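WbbM protein (Klebsiella pneumoniae, PDB 6U4B) is a trimeric, magnesium-binding bifunctional glycosyltransferase that probably builds O-antigen polysaccharide by transferring sugars onto a growing chain. Local coordinates at residues A[406-411]-A[564-569]; A[551-556]-A[572-577]; A[323-328]-A[580-585]; A[347-352]-A[589-594]. All coordinates share one frame; numbering follows the deposited sequence.

Contact 1 (A[406-411]-A[564-569]). With MG (magnesium ion), chain C.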
loop_
_atom_site.group_PDB
_atom_site.type_symbol
_atom_site.label_atom_id
_atom_site.label_comp_id
_atom_site.label_asym_id
_atom_site.label_seq_id
_atom_site.Cartn_x
_atom_site.Cartn_y
_atom_site.Cartn_z
ATOM N N ASP A 406 19.063 2.507 18.141
ATOM C CA ASP A 406 18.004 3.271 18.789
ATOM C C ASP A 406 16.663 3.044 18.094
ATOM O O ASP A 406 16.594 2.797 16.886
ATOM C CB ASP A 406 18.339 4.764 18.773
ATOM C CG ASP A 406 19.068 5.218 20.021
ATOM O OD1 ASP A 406 19.494 4.355 20.821
ATOM O OD2 ASP A 406 19.207 6.446 20.205
ATOM N N SER A 407 15.585 3.153 18.868
ATOM C CA SER A 407 14.253 2.925 18.324
ATOM C C SER A 407 13.748 4.096 17.493
ATOM O O SER A 407 12.881 3.895 16.633
ATOM C CB SER A 407 13.262 2.630 19.452
ATOM O OG SER A 407 12.991 3.793 20.213
ATOM N N ASP A 408 14.262 5.302 17.715
ATOM C CA ASP A 408 13.827 6.474 16.952
ATOM C C ASP A 408 14.656 6.653 15.683
ATOM O O ASP A 408 15.156 7.736 15.380
ATOM C CB ASP A 408 13.880 7.719 17.830
ATOM C CG ASP A 408 15.250 7.950 18.435
ATOM O OD1 ASP A 408 16.097 7.033 18.369
ATOM O OD2 ASP A 408 15.481 9.054 18.972
ATOM N N THR A 409 14.808 5.564 14.930
ATOM C CA THR A 409 15.587 5.565 13.701
ATOM C C THR A 409 14.817 4.840 12.604
ATOM O O THR A 409 13.851 4.120 12.864
ATOM C CB THR A 409 16.950 4.880 13.889
ATOM O OG1 THR A 409 16.746 3.489 14.167
ATOM C CG2 THR A 409 17.735 5.515 15.036
ATOM N N VAL A 410 15.261 5.047 11.366
ATOM C CA VAL A 410 14.934 4.180 10.241
ATOM C C VAL A 410 16.219 3.943 9.463
ATOM O O VAL A 410 17.056 4.843 9.343
ATOM C CB VAL A 410 13.839 4.770 9.318
ATOM C CG1 VAL A 410 12.508 4.898 10.050
ATOM C CG2 VAL A 410 14.267 6.110 8.732
ATOM N N VAL A 411 16.388 2.729 8.950
ATOM C CA VAL A 411 17.568 2.397 8.163
ATOM C C VAL A 411 17.242 2.570 6.687
ATOM O O VAL A 411 16.091 2.430 6.256
ATOM C CB VAL A 411 18.079 0.971 8.459
ATOM C CG1 VAL A 411 18.332 0.803 9.952
ATOM C CG2 VAL A 411 17.096 -0.068 7.954
ATOM N N GLU A 564 13.731 16.569 19.892
ATOM C CA GLU A 564 12.402 16.966 20.338
ATOM C C GLU A 564 11.333 16.776 19.269
ATOM O O GLU A 564 10.201 16.395 19.589
ATOM C CB GLU A 564 12.439 18.427 20.792
ATOM C CG GLU A 564 13.317 19.313 19.911
ATOM C CD GLU A 564 13.449 20.729 20.438
ATOM O OE1 GLU A 564 12.546 21.177 21.174
ATOM O OE2 GLU A 564 14.459 21.393 20.120
ATOM N N ASN A 565 11.663 17.036 18.005
ATOM C CA ASN A 565 10.694 16.996 16.911
ATOM C C ASN A 565 10.776 15.634 16.229
ATOM O O ASN A 565 11.636 15.404 15.374
ATOM C CB ASN A 565 10.946 18.133 15.928
ATOM C CG ASN A 565 10.746 19.497 16.555
ATOM O OD1 ASN A 565 9.796 19.712 17.310
ATOM N ND2 ASN A 565 11.648 20.425 16.254
ATOM N N LYS A 566 9.867 14.737 16.602
ATOM C CA LYS A 566 9.812 13.384 16.068
ATOM C C LYS A 566 8.855 13.326 14.879
ATOM O O LYS A 566 7.831 14.015 14.874
ATOM C CB LYS A 566 9.355 12.403 17.143
ATOM C CG LYS A 566 9.755 12.793 18.560
ATOM C CD LYS A 566 11.264 12.759 18.771
ATOM C CE LYS A 566 11.808 11.346 18.663
ATOM N NZ LYS A 566 13.111 11.188 19.368
ATOM N N PRO A 567 9.160 12.513 13.863
ATOM C CA PRO A 567 8.323 12.513 12.651
ATOM C C PRO A 567 6.898 12.040 12.884
ATOM O O PRO A 567 6.007 12.412 12.112
ATOM C CB PRO A 567 9.078 11.571 11.703
ATOM C CG PRO A 567 9.879 10.690 12.607
ATOM C CD PRO A 567 10.278 11.559 13.763
ATOM N N TRP A 568 6.647 11.242 13.922
ATOM C CA TRP A 568 5.293 10.806 14.236
ATOM C C TRP A 568 4.492 11.862 14.995
ATOM O O TRP A 568 3.464 11.528 15.594
ATOM C CB TRP A 568 5.327 9.497 15.031
ATOM C CG TRP A 568 6.193 9.531 16.267
ATOM C CD1 TRP A 568 5.815 9.899 17.527
ATOM C CD2 TRP A 568 7.577 9.162 16.358
ATOM N NE1 TRP A 568 6.877 9.791 18.393
ATOM C CE2 TRP A 568 7.971 9.340 17.700
ATOM C CE3 TRP A 568 8.523 8.705 15.434
ATOM C CZ2 TRP A 568 9.266 9.074 18.140
ATOM C CZ3 TRP A 568 9.810 8.442 15.872
ATOM C CH2 TRP A 568 10.169 8.630 17.214
ATOM N N ASN A 569 4.926 13.122 14.967
ATOM C CA ASN A 569 4.290 14.164 15.765
ATOM C C ASN A 569 4.008 15.441 14.980
ATOM O O ASN A 569 2.990 16.098 15.220
ATOM C CB ASN A 569 5.155 14.497 16.983
ATOM C CG ASN A 569 5.029 13.468 18.090
ATOM O OD1 ASN A 569 3.964 12.888 18.295
ATOM N ND2 ASN A 569 6.119 13.238 18.815
HETATM MG MG MG C . 17.966 8.093 19.616
#

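Contact 2 (A[551-556]-A[572-577])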
loop_
_atom_site.group_PDB
_atom_site.type_symbol
_atom_site.label_atom_id
_atom_site.label_comp_id
_atom_site.label_asym_id
_atom_site.label_seq_id
_atom_site.Cartn_x
_atom_site.Cartn_y
_atom_site.Cartn_z
ATOM N N ALA A 551 27.843 15.506 3.439
ATOM C CA ALA A 551 27.918 14.358 2.541
ATOM C C ALA A 551 27.090 13.189 3.065
ATOM O O ALA A 551 26.436 12.487 2.286
ATOM C CB ALA A 551 29.373 13.942 2.342
ATOM N N ALA A 552 27.105 12.967 4.383
ATOM C CA ALA A 552 26.340 11.864 4.957
ATOM C C ALA A 552 24.840 12.095 4.820
ATOM O O ALA A 552 24.082 11.144 4.597
ATOM C CB ALA A 552 26.719 11.667 6.425
ATOM N N ARG A 553 24.392 13.348 4.945
ATOM C CA ARG A 553 22.969 13.640 4.799
ATOM C C ARG A 553 22.456 13.288 3.409
ATOM O O ARG A 553 21.279 12.938 3.253
ATOM C CB ARG A 553 22.690 15.116 5.089
ATOM C CG ARG A 553 22.583 15.464 6.558
ATOM C CD ARG A 553 22.230 16.932 6.746
ATOM N NE ARG A 553 20.834 17.227 6.433
ATOM C CZ ARG A 553 19.836 17.123 7.306
ATOM N NH1 ARG A 553 20.080 16.722 8.548
ATOM N NH2 ARG A 553 18.595 17.415 6.939
ATOM N N LYS A 554 23.317 13.368 2.392
ATOM C CA LYS A 554 22.876 13.166 1.018
ATOM C C LYS A 554 22.613 11.703 0.680
ATOM O O LYS A 554 21.834 11.429 -0.239
ATOM C CB LYS A 554 23.904 13.756 0.049
ATOM C CG LYS A 554 24.053 15.265 0.185
ATOM C CD LYS A 554 25.019 15.846 -0.837
ATOM C CE LYS A 554 24.401 15.889 -2.224
ATOM N NZ LYS A 554 23.260 16.844 -2.291
ATOM N N LYS A 555 23.230 10.759 1.393
ATOM C CA LYS A 555 22.971 9.333 1.183
ATOM C C LYS A 555 23.091 8.597 2.510
ATOM O O LYS A 555 24.014 7.802 2.723
ATOM C CB LYS A 555 23.930 8.755 0.143
ATOM C CG LYS A 555 23.415 7.488 -0.515
ATOM C CD LYS A 555 22.078 7.740 -1.197
ATOM C CE LYS A 555 21.443 6.443 -1.672
ATOM N NZ LYS A 555 20.091 6.669 -2.253
ATOM N N PRO A 556 22.154 8.830 3.429
ATOM C CA PRO A 556 22.248 8.188 4.745
ATOM C C PRO A 556 22.018 6.691 4.651
ATOM O O PRO A 556 21.280 6.201 3.792
ATOM C CB PRO A 556 21.135 8.865 5.559
ATOM C CG PRO A 556 20.725 10.067 4.757
ATOM C CD PRO A 556 20.971 9.699 3.330
ATOM N N LYS A 572 6.544 18.356 9.929
ATOM C CA LYS A 572 7.453 19.416 9.491
ATOM C C LYS A 572 8.849 19.113 10.027
ATOM O O LYS A 572 9.336 19.724 10.981
ATOM C CB LYS A 572 6.939 20.770 9.960
ATOM C CG LYS A 572 5.451 20.961 9.710
ATOM C CD LYS A 572 4.799 21.787 10.804
ATOM C CE LYS A 572 3.308 21.943 10.549
ATOM N NZ LYS A 572 2.668 22.875 11.518
ATOM N N VAL A 573 9.511 18.155 9.375
ATOM C CA VAL A 573 10.768 17.596 9.859
ATOM C C VAL A 573 11.550 17.066 8.662
ATOM O O VAL A 573 10.969 16.594 7.683
ATOM C CB VAL A 573 10.491 16.499 10.922
ATOM C CG1 VAL A 573 11.501 15.374 10.857
ATOM C CG2 VAL A 573 10.461 17.097 12.324
ATOM N N ASP A 574 12.877 17.177 8.728
ATOM C CA ASP A 574 13.723 16.601 7.690
ATOM C C ASP A 574 13.669 15.078 7.739
ATOM O O ASP A 574 13.583 14.477 8.816
ATOM C CB ASP A 574 15.169 17.073 7.844
ATOM C CG ASP A 574 15.389 18.481 7.318
ATOM O OD1 ASP A 574 14.638 18.904 6.415
ATOM O OD2 ASP A 574 16.318 19.160 7.806
ATOM N N PHE A 575 13.738 14.453 6.561
ATOM C CA PHE A 575 13.628 12.999 6.418
ATOM C C PHE A 575 12.281 12.484 6.918
ATOM O O PHE A 575 12.159 11.327 7.329
ATOM C CB PHE A 575 14.771 12.269 7.134
ATOM C CG PHE A 575 16.140 12.655 6.649
ATOM C CD1 PHE A 575 16.626 12.165 5.448
ATOM C CD2 PHE A 575 16.941 13.502 7.396
ATOM C CE1 PHE A 575 17.885 12.514 4.999
ATOM C CE2 PHE A 575 18.202 13.855 6.953
ATOM C CZ PHE A 575 18.675 13.359 5.751
ATOM N N TYR A 576 11.261 13.345 6.890
ATOM C CA TYR A 576 9.939 12.948 7.361
ATOM C C TYR A 576 9.318 11.894 6.453
ATOM O O TYR A 576 8.633 10.981 6.931
ATOM C CB TYR A 576 9.034 14.173 7.461
ATOM C CG TYR A 576 7.571 13.852 7.642
ATOM C CD1 TYR A 576 7.118 13.215 8.789
ATOM C CD2 TYR A 576 6.641 14.198 6.670
ATOM C CE1 TYR A 576 5.780 12.922 8.959
ATOM C CE2 TYR A 576 5.302 13.913 6.830
ATOM C CZ TYR A 576 4.875 13.277 7.977
ATOM O OH TYR A 576 3.541 12.990 8.139
ATOM N N ASP A 577 9.544 12.004 5.141
ATOM C CA ASP A 577 9.015 11.008 4.217
ATOM C C ASP A 577 9.643 9.638 4.448
ATOM O O ASP A 577 8.986 8.613 4.235
ATOM C CB ASP A 577 9.236 11.456 2.773
ATOM C CG ASP A 577 8.505 12.747 2.442
ATOM O OD1 ASP A 577 7.536 13.093 3.151
ATOM O OD2 ASP A 577 8.900 13.418 1.465
#

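Contact 3 (A[323-328]-A[580-585])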
loop_
_atom_site.group_PDB
_atom_site.type_symbol
_atom_site.label_atom_id
_atom_site.label_comp_id
_atom_site.label_asym_id
_atom_site.label_seq_id
_atom_site.Cartn_x
_atom_site.Cartn_y
_atom_site.Cartn_z
ATOM N N ILE A 323 14.036 -2.107 8.454
ATOM C CA ILE A 323 15.019 -3.185 8.430
ATOM C C ILE A 323 14.584 -4.273 7.455
ATOM O O ILE A 323 15.394 -4.793 6.678
ATOM C CB ILE A 323 15.233 -3.744 9.848
ATOM C CG1 ILE A 323 15.829 -2.672 10.761
ATOM C CG2 ILE A 323 16.128 -4.978 9.808
ATOM C CD1 ILE A 323 15.957 -3.098 12.205
ATOM N N ILE A 324 13.296 -4.624 7.474
ATOM C CA ILE A 324 12.779 -5.642 6.561
ATOM C C ILE A 324 12.897 -5.182 5.114
ATOM O O ILE A 324 13.260 -5.963 4.224
ATOM C CB ILE A 324 11.323 -5.990 6.919
ATOM C CG1 ILE A 324 11.260 -6.685 8.281
ATOM C CG2 ILE A 324 10.696 -6.849 5.830
ATOM C CD1 ILE A 324 9.859 -6.974 8.744
ATOM N N ARG A 325 12.589 -3.912 4.851
ATOM C CA ARG A 325 12.542 -3.445 3.467
ATOM C C ARG A 325 13.923 -3.406 2.827
ATOM O O ARG A 325 14.038 -3.525 1.604
ATOM C CB ARG A 325 11.883 -2.073 3.402
ATOM C CG ARG A 325 10.399 -2.096 3.760
ATOM C CD ARG A 325 9.758 -0.724 3.642
ATOM N NE ARG A 325 9.592 -0.314 2.252
ATOM C CZ ARG A 325 10.456 0.447 1.588
ATOM N NH1 ARG A 325 10.220 0.769 0.323
ATOM N NH2 ARG A 325 11.555 0.889 2.186
ATOM N N HIS A 326 14.976 -3.272 3.632
ATOM C CA HIS A 326 16.349 -3.250 3.147
ATOM C C HIS A 326 17.100 -4.534 3.477
ATOM O O HIS A 326 18.329 -4.568 3.382
ATOM C CB HIS A 326 17.089 -2.036 3.715
ATOM C CG HIS A 326 16.541 -0.725 3.243
ATOM N ND1 HIS A 326 16.914 -0.150 2.047
ATOM C CD2 HIS A 326 15.641 0.120 3.802
ATOM C CE1 HIS A 326 16.272 0.994 1.892
ATOM N NE2 HIS A 326 15.493 1.181 2.942
ATOM N N ALA A 327 16.383 -5.593 3.848
ATOM C CA ALA A 327 17.020 -6.851 4.207
ATOM C C ALA A 327 17.498 -7.593 2.965
ATOM O O ALA A 327 16.860 -7.550 1.909
ATOM C CB ALA A 327 16.044 -7.729 4.992
ATOM N N ASP A 328 18.633 -8.276 3.097
ATOM C CA ASP A 328 19.126 -9.149 2.042
ATOM C C ASP A 328 18.333 -10.449 2.059
ATOM O O ASP A 328 18.160 -11.064 3.116
ATOM C CB ASP A 328 20.618 -9.425 2.232
ATOM C CG ASP A 328 21.198 -10.331 1.150
ATOM O OD1 ASP A 328 20.475 -10.699 0.198
ATOM O OD2 ASP A 328 22.394 -10.677 1.256
ATOM N N ILE A 580 7.490 8.095 7.268
ATOM C CA ILE A 580 6.144 7.759 6.806
ATOM C C ILE A 580 6.181 6.556 5.876
ATOM O O ILE A 580 5.330 5.663 5.957
ATOM C CB ILE A 580 5.502 8.980 6.121
ATOM C CG1 ILE A 580 5.185 10.058 7.155
ATOM C CG2 ILE A 580 4.251 8.580 5.350
ATOM C CD1 ILE A 580 4.238 9.597 8.248
ATOM N N GLU A 581 7.177 6.516 4.986
ATOM C CA GLU A 581 7.340 5.402 4.058
ATOM C C GLU A 581 7.277 4.054 4.770
ATOM O O GLU A 581 6.719 3.087 4.240
ATOM C CB GLU A 581 8.671 5.556 3.320
ATOM C CG GLU A 581 9.019 4.445 2.352
ATOM C CD GLU A 581 10.474 4.510 1.916
ATOM O OE1 GLU A 581 11.174 3.479 1.999
ATOM O OE2 GLU A 581 10.924 5.601 1.507
ATOM N N ASN A 582 7.834 3.974 5.976
ATOM C CA ASN A 582 7.898 2.716 6.707
ATOM C C ASN A 582 6.728 2.510 7.658
ATOM O O ASN A 582 6.524 1.386 8.128
ATOM C CB ASN A 582 9.218 2.628 7.479
ATOM C CG ASN A 582 10.416 2.531 6.560
ATOM O OD1 ASN A 582 10.599 1.527 5.871
ATOM N ND2 ASN A 582 11.238 3.575 6.540
ATOM N N ILE A 583 5.958 3.556 7.955
ATOM C CA ILE A 583 4.774 3.408 8.791
ATOM C C ILE A 583 3.495 3.300 7.963
ATOM O O ILE A 583 2.457 2.886 8.502
ATOM C CB ILE A 583 4.664 4.565 9.806
ATOM C CG1 ILE A 583 4.073 4.062 11.124
ATOM C CG2 ILE A 583 3.832 5.714 9.241
ATOM C CD1 ILE A 583 4.943 3.034 11.818
ATOM N N ALA A 584 3.536 3.659 6.681
ATOM C CA ALA A 584 2.385 3.466 5.815
ATOM C C ALA A 584 2.121 1.978 5.615
ATOM O O ALA A 584 3.045 1.159 5.581
ATOM C CB ALA A 584 2.613 4.155 4.467
ATOM N N ASN A 585 0.840 1.633 5.495
ATOM C CA ASN A 585 0.397 0.249 5.319
ATOM C C ASN A 585 0.770 -0.619 6.519
ATOM O O ASN A 585 1.069 -1.802 6.377
ATOM C CB ASN A 585 0.938 -0.356 4.019
ATOM C CG ASN A 585 0.622 0.502 2.806
ATOM O OD1 ASN A 585 -0.529 0.603 2.387
ATOM N ND2 ASN A 585 1.648 1.120 2.234
HETATM O O HOH W 1 13.863 2.961 4.658
HETATM O O HOH W 2 14.539 3.416 1.434
#

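Contact 4 (A[347-352]-A[589-594])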
loop_
_atom_site.group_PDB
_atom_site.type_symbol
_atom_site.label_atom_id
_atom_site.label_comp_id
_atom_site.label_asym_id
_atom_site.label_seq_id
_atom_site.Cartn_x
_atom_site.Cartn_y
_atom_site.Cartn_z
ATOM N N LYS A 347 2.680 -5.561 20.528
ATOM C CA LYS A 347 3.583 -6.690 20.323
ATOM C C LYS A 347 3.084 -7.593 19.202
ATOM O O LYS A 347 3.878 -8.089 18.392
ATOM C CB LYS A 347 3.753 -7.485 21.620
ATOM C CG LYS A 347 4.624 -6.785 22.655
ATOM C CD LYS A 347 5.109 -7.735 23.753
ATOM C CE LYS A 347 4.056 -7.956 24.826
ATOM N NZ LYS A 347 4.653 -8.546 26.062
ATOM N N THR A 348 1.767 -7.803 19.129
ATOM C CA THR A 348 1.200 -8.601 18.046
ATOM C C THR A 348 1.408 -7.924 16.696
ATOM O O THR A 348 1.827 -8.563 15.725
ATOM C CB THR A 348 -0.288 -8.844 18.301
ATOM O OG1 THR A 348 -0.449 -9.659 19.472
ATOM C CG2 THR A 348 -0.924 -9.531 17.110
ATOM N N ARG A 349 1.122 -6.621 16.624
ATOM C CA ARG A 349 1.318 -5.878 15.381
ATOM C C ARG A 349 2.771 -5.919 14.930
ATOM O O ARG A 349 3.054 -6.019 13.730
ATOM C CB ARG A 349 0.864 -4.431 15.564
ATOM C CG ARG A 349 -0.614 -4.268 15.846
ATOM C CD ARG A 349 -0.948 -2.833 16.210
ATOM N NE ARG A 349 -2.375 -2.554 16.090
ATOM C CZ ARG A 349 -2.921 -1.361 16.304
ATOM N NH1 ARG A 349 -2.157 -0.337 16.655
ATOM N NH2 ARG A 349 -4.229 -1.191 16.166
ATOM N N LEU A 350 3.707 -5.840 15.878
ATOM C CA LEU A 350 5.124 -5.830 15.523
ATOM C C LEU A 350 5.561 -7.166 14.934
ATOM O O LEU A 350 6.295 -7.200 13.938
ATOM C CB LEU A 350 5.967 -5.476 16.749
ATOM C CG LEU A 350 5.874 -4.003 17.153
ATOM C CD1 LEU A 350 6.287 -3.802 18.595
ATOM C CD2 LEU A 350 6.732 -3.160 16.225
ATOM N N VAL A 351 5.129 -8.275 15.537
ATOM C CA VAL A 351 5.450 -9.589 14.990
ATOM C C VAL A 351 4.821 -9.757 13.614
ATOM O O VAL A 351 5.436 -10.320 12.698
ATOM C CB VAL A 351 5.001 -10.699 15.959
ATOM C CG1 VAL A 351 5.144 -12.065 15.304
ATOM C CG2 VAL A 351 5.812 -10.639 17.245
ATOM N N ASN A 352 3.593 -9.260 13.439
ATOM C CA ASN A 352 2.903 -9.382 12.158
ATOM C C ASN A 352 3.655 -8.706 11.019
ATOM O O ASN A 352 3.399 -9.015 9.850
ATOM C CB ASN A 352 1.491 -8.805 12.263
ATOM C CG ASN A 352 0.576 -9.661 13.116
ATOM O OD1 ASN A 352 0.873 -10.825 13.385
ATOM N ND2 ASN A 352 -0.547 -9.090 13.541
ATOM N N GLU A 589 -0.789 3.332 10.827
ATOM C CA GLU A 589 -0.885 4.364 9.797
ATOM C C GLU A 589 -1.934 5.412 10.150
ATOM O O GLU A 589 -1.651 6.616 10.136
ATOM C CB GLU A 589 -1.193 3.720 8.446
ATOM C CG GLU A 589 -1.479 4.714 7.339
ATOM C CD GLU A 589 -1.400 4.086 5.964
ATOM O OE1 GLU A 589 -0.875 4.744 5.041
ATOM O OE2 GLU A 589 -1.852 2.930 5.810
ATOM N N MET A 590 -3.153 4.976 10.473
ATOM C CA MET A 590 -4.192 5.926 10.850
ATOM C C MET A 590 -3.941 6.549 12.217
ATOM O O MET A 590 -4.482 7.623 12.502
ATOM C CB MET A 590 -5.566 5.255 10.829
ATOM C CG MET A 590 -5.638 3.937 11.582
ATOM S SD MET A 590 -7.328 3.497 12.035
ATOM C CE MET A 590 -7.347 3.980 13.761
ATOM N N GLU A 591 -3.138 5.903 13.069
ATOM C CA GLU A 591 -2.773 6.513 14.343
ATOM C C GLU A 591 -1.998 7.806 14.131
ATOM O O GLU A 591 -2.148 8.760 14.903
ATOM C CB GLU A 591 -1.938 5.545 15.182
ATOM C CG GLU A 591 -2.724 4.533 15.990
ATOM C CD GLU A 591 -1.872 3.887 17.066
ATOM O OE1 GLU A 591 -1.122 4.619 17.748
ATOM O OE2 GLU A 591 -1.939 2.650 17.222
ATOM N N ILE A 592 -1.165 7.854 13.090
ATOM C CA ILE A 592 -0.291 9.004 12.885
ATOM C C ILE A 592 -1.098 10.261 12.592
ATOM O O ILE A 592 -0.693 11.366 12.973
ATOM C CB ILE A 592 0.722 8.710 11.762
ATOM C CG1 ILE A 592 1.454 7.397 12.037
ATOM C CG2 ILE A 592 1.725 9.843 11.633
ATOM C CD1 ILE A 592 2.111 7.338 13.398
ATOM N N TYR A 593 -2.250 10.123 11.936
ATOM C CA TYR A 593 -3.040 11.301 11.587
ATOM C C TYR A 593 -3.632 11.945 12.834
ATOM O O TYR A 593 -3.496 13.156 13.046
ATOM C CB TYR A 593 -4.150 10.932 10.600
ATOM C CG TYR A 593 -3.682 10.324 9.292
ATOM C CD1 TYR A 593 -4.601 9.893 8.348
ATOM C CD2 TYR A 593 -2.330 10.177 8.999
ATOM C CE1 TYR A 593 -4.191 9.336 7.156
ATOM C CE2 TYR A 593 -1.911 9.615 7.807
ATOM C CZ TYR A 593 -2.849 9.198 6.888
ATOM O OH TYR A 593 -2.449 8.639 5.696
ATOM N N LYS A 594 -4.295 11.145 13.673
ATOM C CA LYS A 594 -4.856 11.671 14.912
ATOM C C LYS A 594 -3.757 12.143 15.856
ATOM O O LYS A 594 -3.894 13.182 16.512
ATOM C CB LYS A 594 -5.725 10.605 15.582
ATOM C CG LYS A 594 -6.696 9.909 14.637
ATOM C CD LYS A 594 -7.515 8.853 15.366
ATOM C CE LYS A 594 -8.498 8.159 14.434
ATOM N NZ LYS A 594 -7.815 7.359 13.379
#

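Contact 1 (A[406-411]-A[564-569])
D408 places CG between its backbone N and carbonyl carbon (chi1 56°), which points the carboxylate at K566, and the lysine chain, bent at both chi2 and chi3, brings its ammonium to the carboxylate. The resulting salt bridge joins K566 NZ to D408 OD2 at 3.2 Å and is weak as a hydrogen bond. NZ also bonds to the backbone carbonyl of Y561, a second partner that would help hold the tip there.

W568 also adopts the position between N and carbonyl carbon (chi1 53°), and this carries the far corner of its indole across to the metal-binding loop. W568 CH2 lies 3.9 Å from D408 CB, which sits at the ring's edge and in its plane. The root of the lysine lies over one indole face, with K566 CB 3.4 Å above the plane and displaced toward the rim. The chain that sends NZ to D408 OD2 is thus packed on the same indole that meets D408 CB.

The same carboxylate also grips magnesium. D408 OD1 binds at 2.5 Å and OD2 at 2.7 Å, a lopsided two-oxygen grip in which OD2 is shared by the ion and K566 NZ, while D406 OD2 binds at 2.1 Å and H560 NE2 completes the protein ligands. Two aspartates one residue apart, in the turn between strands 402-405 and 409-411, are consistent with the DXD motif of family 8, GT-A-type glycosyltransferases. Magnesium and K566 NZ both hold the D408 carboxylate, which would be expected to restrict its rotation.

Contact 2 (A[551-556]-A[572-577])
F575 wedges its ring between R553 and P556, and this is where the contact is tight. With CG of the phenylalanine anti to its own carbonyl carbon (chi1 -59°) and CB directed at the other segment, the ring reaches across to the end of helix 543-554. There F575 CE1 rests 3.8 Å from P556 CG, an apolar touch, and F575 CZ comes within 3.6 Å of the backbone oxygen R553 O, which lies in the ring plane at its edge. The guanidinium packs on the neighbouring corner. F575 CE2 sits over one of its faces, 3.6 Å from R553 NH2, yet the two planes are inclined by 56° and the pair is no parallel stack.

The outer margin is looser and polar. R553 bends at chi3 and sends NH2 to D574 OD2, 3.0 Å away, in a salt bridge whose carboxylate is turned 64° from the guanidinium plane. The pairing therefore rests on charge and proximity rather than on a flat, two-pronged fit. NH1 has a weak hydrogen bond to the carbonyl of H529, and the arginine also touches V527 of strand 527-528. Further out still, K554 turns from the contact and bonds to A55 and N56 of a second subunit.

What presents D574 and F575 together is a type II beta turn from V573 to Y576, closed by a weak bond from Y576 N to V573 O at 3.4 Å. F575 occupies its third position with positive phi, and the turn leads directly into helix 576-583, placing the aromatic residue at the entrance to that helix.

Contact 3 (A[323-328]-A[580-585])
R325 leaves the last turn of helix 313-325 pointing at helix 576-583, and its chain can be followed outward as a series of meetings with N582 and E581. From CB, with CG beside the backbone N (chi1 -67°), the chain runs straight past the asparagine: CG approaches N582 OD1 only distantly, whereas R325 CD lies 3.3 Å from that oxygen. NE passes without a close partner in either residue. A bend at chi3 brings one face of the guanidinium to E581 OE1, which lies 3.1 Å from R325 CZ and 3.3 Å from R325 NH1. The salt bridge runs from R325 NH2 to E581 OE1, 2.6 Å.

Helix 313-325 links the parallel strands 302-309 and 333-340 in a beta-alpha-beta crossover of the Rossmann-like GT-A core, so the arginine ties this core to the C-terminal helices. Just beyond helix 576-583, N585 OD1 binds a second magnesium together with N585 of the two neighbouring subunits.

The guanidinium and carboxylate planes are 69° apart, and the ion pair is not a flat side-on one. E581 holds its CG anti to the backbone N (chi1 178°) and extends fully to arrive there. Beside it, H326 NE2 meets a water 3.0 Å away that accepts from N582 ND2. A second water connects H326 NE2 with E581 OE1 through weak bonds.

Contact 4 (A[347-352]-A[589-594])
R349 and E591 join two helices whose backbones stay well apart, the nearest CA atoms, those of R349 and E589, being 11.9 Å from each other. A single pair of long side chains spans the gap. R349 sets CG anti to its carbonyl carbon (chi1 -64°) and then stays extended as far as NE, like a rod pushed out from helix 344-352. E591 reaches to meet it, also extended beyond CG.

The ends meet at R349 NH1 and E591 OE2, 3.0 Å apart, in a salt bridge that is also a hydrogen bond. NH1 approaches OE2 almost head-on, in line with its C-O bond, and the oxygen lies in the guanidinium plane at its edge. Even so, the N-H...O angle of 139° is well bent and the carboxylate is rotated by 45° against the guanidinium. One nitrogen and one oxygen carry the whole union.

The arginine's NE has a further salt bridge, to D577 of a neighbouring subunit, while W588 of the same chain offers a cation-pi partner. R349 is thus shared between an intrachain bridge and the trimer interface, and the two carboxylates would be expected to offset its charge.

Around this bridge, L350 of helix 344-352 packs on strand 360-366 and on I320 of helix 313-325, and E591 and I592 of helix 589-596 lie against I314, so helix 313-325 touches both partners.

In the fold
All four contacts lie in the C-terminal half, on the same side of the chain's centre, and each draws its second segment from the run 564-594. Contact 1 sits among the others, with centres about 12 Å from contact 2, 14 Å from contact 3 and 15 Å from contact 4. Contacts 2 and 3 share helix 576-583, while helix 589-596, used by contact 4, follows it. Along the chain, contact 1 is nested within the loops closed by contacts 3 and 4, which themselves cross. The terminal helices thus link the magnesium site to the trimer interface: D577 of contact 2 pairs with R349 of contact 4 between subunits, and contact 3 joins all three through N585.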